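Local structure of cytochrome c'' (Methylophilus methylotrophus, 1GU2) at residues Arg37-Pro42 / Asp98-Asp103. The protein binds a covalently attached heme c and probably acts as a monomeric electron-transfer protein. Residues are numbered along the deposited sequence; the frame is centred on the assembly and turned at random.
With HEC (heme c), chain C.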
ATOM      1  N   ARG A  37      -9.167  -4.111   4.936  1.00 14.51           N
ATOM      2  CA  ARG A  37     -10.468  -4.614   4.494  1.00 16.97           C
ATOM      3  C   ARG A  37     -10.383  -6.043   4.044  1.00 14.31           C
ATOM      4  O   ARG A  37      -9.506  -6.402   3.272  1.00 15.96           O
ATOM      5  CB  ARG A  37     -10.979  -3.750   3.328  1.00 24.84           C
ATOM      6  CG  ARG A  37     -12.281  -4.315   2.753  1.00 30.65           C
ATOM      7  CD  ARG A  37     -12.780  -3.574   1.548  1.00 33.24           C
ATOM      8  NE  ARG A  37     -12.457  -2.211   1.413  1.00 36.80           N
ATOM      9  CZ  ARG A  37     -11.949  -1.133   0.869  1.00 37.03           C
ATOM     10  NH1 ARG A  37     -12.098   0.084   1.444  1.00 50.72           N
ATOM     11  NH2 ARG A  37     -11.247  -1.138  -0.270  1.00 29.09           N
ATOM     12  N   LYS A  38     -11.329  -6.898   4.491  1.00 13.99           N
ATOM     13  CA  LYS A  38     -11.382  -8.250   4.037  1.00 12.75           C
ATOM     14  C   LYS A  38     -12.095  -8.301   2.710  1.00 14.98           C
ATOM     15  O   LYS A  38     -13.259  -7.915   2.583  1.00 23.70           O
ATOM     16  CB  LYS A  38     -12.115  -9.122   5.047  1.00 17.65           C
ATOM     17  CG  LYS A  38     -11.252  -9.359   6.293  1.00 25.56           C
ATOM     18  CD  LYS A  38     -12.068  -9.884   7.470  1.00 40.15           C
ATOM     19  CE  LYS A  38     -11.571  -9.297   8.791  1.00 47.52           C
ATOM     20  NZ  LYS A  38     -12.738  -8.924   9.637  1.00 60.37           N
ATOM     21  N   PHE A  39     -11.380  -8.795   1.708  1.00 11.77           N
ATOM     22  CA  PHE A  39     -11.947  -9.027   0.386  1.00 11.18           C
ATOM     23  C   PHE A  39     -12.113 -10.514   0.185  1.00 11.26           C
ATOM     24  O   PHE A  39     -11.581 -11.349   0.908  1.00 11.83           O
ATOM     25  CB  PHE A  39     -11.056  -8.374  -0.688  1.00 12.00           C
ATOM     26  CG  PHE A  39      -9.601  -8.763  -0.644  1.00 10.97           C
ATOM     27  CD1 PHE A  39      -9.150  -9.984  -1.123  1.00 10.94           C
ATOM     28  CD2 PHE A  39      -8.668  -7.870  -0.145  1.00 12.28           C
ATOM     29  CE1 PHE A  39      -7.786 -10.305  -1.132  1.00 12.33           C
ATOM     30  CE2 PHE A  39      -7.314  -8.165  -0.118  1.00 12.54           C
ATOM     31  CZ  PHE A  39      -6.854  -9.396  -0.609  1.00 12.43           C
ATOM     32  N   LYS A  40     -12.900 -10.866  -0.840  1.00 11.99           N
ATOM     33  CA  LYS A  40     -13.238 -12.256  -1.109  1.00 11.94           C
ATOM     34  C   LYS A  40     -12.335 -12.794  -2.187  1.00 12.53           C
ATOM     35  O   LYS A  40     -12.322 -12.265  -3.311  1.00 12.37           O
ATOM     36  CB  LYS A  40     -14.703 -12.394  -1.509  1.00 14.07           C
ATOM     37  CG  LYS A  40     -15.303 -13.786  -1.518  1.00 23.88           C
ATOM     38  CD  LYS A  40     -16.762 -13.764  -2.025  1.00 33.50           C
ATOM     39  CE  LYS A  40     -17.369 -15.170  -2.126  1.00 30.29           C
ATOM     40  NZ  LYS A  40     -18.823 -15.127  -2.449  1.00 38.34           N
ATOM     41  N   THR A  41     -11.559 -13.811  -1.882  1.00 10.98           N
ATOM     42  CA  THR A  41     -10.768 -14.494  -2.889  1.00 10.81           C
ATOM     43  C   THR A  41     -11.667 -15.402  -3.707  1.00 11.13           C
ATOM     44  O   THR A  41     -12.817 -15.696  -3.283  1.00 11.13           O
ATOM     45  CB  THR A  41      -9.598 -15.271  -2.280  1.00 10.42           C
ATOM     46  OG1 THR A  41     -10.164 -16.324  -1.521  1.00 10.95           O
ATOM     47  CG2 THR A  41      -8.709 -14.447  -1.365  1.00 11.48           C
ATOM     48  N   PRO A  42     -11.230 -15.860  -4.872  1.00 11.31           N
ATOM     49  CA  PRO A  42     -12.107 -16.727  -5.688  1.00 11.55           C
ATOM     50  C   PRO A  42     -12.700 -17.925  -4.958  1.00 11.00           C
ATOM     51  O   PRO A  42     -13.856 -18.313  -5.188  1.00 13.38           O
ATOM     52  CB  PRO A  42     -11.140 -17.167  -6.840  1.00 11.98           C
ATOM     53  CG  PRO A  42     -10.222 -16.016  -6.959  1.00 10.95           C
ATOM     54  CD  PRO A  42      -9.949 -15.569  -5.549  1.00 11.38           C
ATOM     55  N   ASP A  98      -1.477  -9.142  -8.957  1.00 10.52           N
ATOM     56  CA  ASP A  98      -1.322 -10.447  -8.318  1.00 10.68           C
ATOM     57  C   ASP A  98      -2.351 -10.662  -7.209  1.00 11.40           C
ATOM     58  O   ASP A  98      -3.083 -11.620  -7.127  1.00 15.87           O
ATOM     59  CB  ASP A  98       0.070 -10.609  -7.701  0.50 13.82           C
ATOM     60  CG  ASP A  98       1.097 -11.245  -8.594  0.50 19.58           C
ATOM     61  OD1 ASP A  98       2.293 -11.066  -8.225  0.50 35.40           O
ATOM     62  OD2 ASP A  98       0.761 -11.905  -9.613  0.50 33.78           O
ATOM     63  N   ILE A  99      -2.465  -9.710  -6.272  1.00  9.59           N
ATOM     64  CA  ILE A  99      -3.285  -9.887  -5.090  1.00  9.55           C
ATOM     65  C   ILE A  99      -4.774  -9.712  -5.384  1.00  9.96           C
ATOM     66  O   ILE A  99      -5.596 -10.488  -4.879  1.00 12.08           O
ATOM     67  CB  ILE A  99      -2.812  -8.896  -3.984  1.00  9.14           C
ATOM     68  CG1 ILE A  99      -1.351  -9.093  -3.542  1.00  9.64           C
ATOM     69  CG2 ILE A  99      -3.749  -8.925  -2.795  1.00 10.59           C
ATOM     70  CD1 ILE A  99      -0.996 -10.494  -3.133  1.00 11.43           C
ATOM     71  N   LEU A 100      -5.099  -8.682  -6.198  1.00  9.93           N
ATOM     72  CA  LEU A 100      -6.507  -8.322  -6.380  1.00 10.19           C
ATOM     73  C   LEU A 100      -7.069  -8.695  -7.740  1.00 10.03           C
ATOM     74  O   LEU A 100      -8.291  -8.640  -7.910  1.00 10.68           O
ATOM     75  CB  LEU A 100      -6.639  -6.817  -6.137  1.00 10.29           C
ATOM     76  CG  LEU A 100      -6.270  -6.280  -4.768  1.00 10.35           C
ATOM     77  CD1 LEU A 100      -6.327  -4.754  -4.750  1.00 13.65           C
ATOM     78  CD2 LEU A 100      -7.148  -6.877  -3.685  1.00 12.82           C
ATOM     79  N   GLY A 101      -6.218  -9.038  -8.715  1.00 10.47           N
ATOM     80  CA  GLY A 101      -6.701  -9.339 -10.069  1.00 10.66           C
ATOM     81  C   GLY A 101      -6.604  -8.210 -11.033  1.00 10.57           C
ATOM     82  O   GLY A 101      -6.864  -8.436 -12.234  1.00 11.62           O
ATOM     83  N   ALA A 102      -6.254  -7.005 -10.593  1.00 10.30           N
ATOM     84  CA  ALA A 102      -6.173  -5.823 -11.413  1.00 10.10           C
ATOM     85  C   ALA A 102      -5.356  -4.773 -10.659  1.00 10.09           C
ATOM     86  O   ALA A 102      -5.145  -4.894  -9.451  1.00 11.11           O
ATOM     87  CB  ALA A 102      -7.566  -5.267 -11.695  1.00 11.80           C
ATOM     88  N   ASP A 103      -4.951  -3.730 -11.363  1.00 10.87           N
ATOM     89  CA  ASP A 103      -4.152  -2.682 -10.694  1.00 11.64           C
ATOM     90  C   ASP A 103      -5.020  -2.011  -9.630  1.00 11.19           C
ATOM     91  O   ASP A 103      -6.245  -1.928  -9.684  1.00 13.21           O
ATOM     92  CB  ASP A 103      -3.618  -1.683 -11.701  1.00 11.79           C
ATOM     93  CG  ASP A 103      -2.389  -0.906 -11.244  1.00 13.06           C
ATOM     94  OD1 ASP A 103      -1.963  -1.055 -10.103  1.00 12.85           O
ATOM     95  OD2 ASP A 103      -1.819  -0.116 -12.027  1.00 17.72           O
TER
HETATM   96 FE   HEC C 125       2.076  -6.936  -0.396  1.00  8.86          FE
HETATM   97  CHA HEC C 125       5.334  -6.285  -1.221  1.00 11.22           C
HETATM   98  CHB HEC C 125       1.384  -3.599  -0.570  1.00  9.35           C
HETATM   99  CHC HEC C 125      -1.269  -7.650  -0.065  1.00  8.87           C
HETATM  100  CHD HEC C 125       2.867 -10.232   0.131  1.00 10.79           C
HETATM  101  NA  HEC C 125       3.140  -5.274  -0.746  1.00  9.51           N
HETATM  102  C1A HEC C 125       4.500  -5.188  -1.090  1.00  9.86           C
HETATM  103  C2A HEC C 125       4.863  -3.813  -1.299  1.00 10.79           C
HETATM  104  C3A HEC C 125       3.773  -3.062  -1.068  1.00 10.23           C
HETATM  105  C4A HEC C 125       2.691  -3.966  -0.764  1.00  8.60           C
HETATM  106  CMA HEC C 125       3.635  -1.521  -1.152  1.00 11.73           C
HETATM  107  CAA HEC C 125       6.265  -3.329  -1.706  1.00 12.04           C
HETATM  108  CBA HEC C 125       6.419  -3.193  -3.232  1.00 13.76           C
HETATM  109  CGA HEC C 125       7.785  -2.746  -3.625  1.00 17.41           C
HETATM  110  O1A HEC C 125       8.245  -3.136  -4.720  1.00 31.97           O
HETATM  111  O2A HEC C 125       8.449  -2.006  -2.881  1.00 25.19           O
HETATM  112  NB  HEC C 125       0.396  -5.836  -0.349  1.00  8.74           N
HETATM  113  C1B HEC C 125       0.300  -4.477  -0.461  1.00  9.12           C
HETATM  114  C2B HEC C 125      -1.104  -4.090  -0.493  1.00  9.56           C
HETATM  115  C3B HEC C 125      -1.845  -5.229  -0.380  1.00  9.17           C
HETATM  116  C4B HEC C 125      -0.899  -6.316  -0.262  1.00  8.74           C
HETATM  117  CMB HEC C 125      -1.635  -2.653  -0.639  1.00 10.17           C
HETATM  118  CAB HEC C 125      -3.381  -5.406  -0.341  1.00  9.95           C
HETATM  119  CBB HEC C 125      -4.040  -4.860  -1.606  1.00 11.37           C
HETATM  120  NC  HEC C 125       1.022  -8.599  -0.028  1.00  9.72           N
HETATM  121  C1C HEC C 125      -0.364  -8.687   0.110  1.00  9.16           C
HETATM  122  C2C HEC C 125      -0.724 -10.031   0.505  1.00 10.19           C
HETATM  123  C3C HEC C 125       0.431 -10.757   0.585  1.00 10.82           C
HETATM  124  C4C HEC C 125       1.514  -9.877   0.245  1.00 10.06           C
HETATM  125  CMC HEC C 125      -2.180 -10.435   0.815  1.00 10.53           C
HETATM  126  CAC HEC C 125       0.657 -12.197   1.047  1.00 12.00           C
HETATM  127  CBC HEC C 125      -0.124 -13.219   0.227  1.00 14.41           C
HETATM  128  ND  HEC C 125       3.745  -8.016  -0.515  1.00 10.23           N
HETATM  129  C1D HEC C 125       3.872  -9.394  -0.292  1.00 10.43           C
HETATM  130  C2D HEC C 125       5.188  -9.834  -0.673  1.00 11.65           C
HETATM  131  C3D HEC C 125       5.827  -8.762  -1.229  1.00 12.68           C
HETATM  132  C4D HEC C 125       4.983  -7.608  -1.013  1.00 11.22           C
HETATM  133  CMD HEC C 125       5.729 -11.267  -0.521  1.00 15.92           C
HETATM  134  CAD HEC C 125       7.174  -8.806  -1.995  1.00 15.71           C
HETATM  135  CBD HEC C 125       8.397  -8.945  -1.054  1.00 16.14           C
HETATM  136  CGD HEC C 125       8.968  -7.623  -0.588  1.00 19.42           C
HETATM  137  O1D HEC C 125       9.673  -7.558   0.461  1.00 16.65           O
HETATM  138  O2D HEC C 125       8.754  -6.590  -1.276  1.00 15.66           O
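Phe-39 presents one ring face to Leu-100, whose CD2 methyl lies 3.9 Å from the ring centroid and 15° off the ring normal, the geometry of a CH-pi contact. The methyl is displaced toward the rim, and Leu-100 CD2 comes closest to Phe-39 CE2, at 3.8 Å. Ile-99 reaches the same ring obliquely, its CG2 3.8 Å from Phe-39 CZ, and both aliphatic side chains cross the phenylalanine at about a right angle. Ile-99 CG1 lies beside the backbone N, anti to the carbonyl carbon (chi1 -61°), which leaves CG2 anti to N, where it bridges Phe-39 CZ and heme CHC. CG1 and CD1 pack on the porphyrin face around C1C and C2C, Ile-99 CD1 being 3.7 Å from heme C2C. Leu-100 is split, with CD1 3.9 Å from heme CBB. With an alanine at Ile-99, CG1, CG2 and CD1 are lost, which would probably leave a gap between Phe-39 CZ and that face. The end of helix 85-100, which also carries the axial ligand His-95, is thereby joined to strand 39-40, itself paired with strand 46-47 just ahead of heme-linked Cys-49. With 106 Å² buried and no hydrogen bond across, this modest surface contact beside the heme probably rests on dispersion.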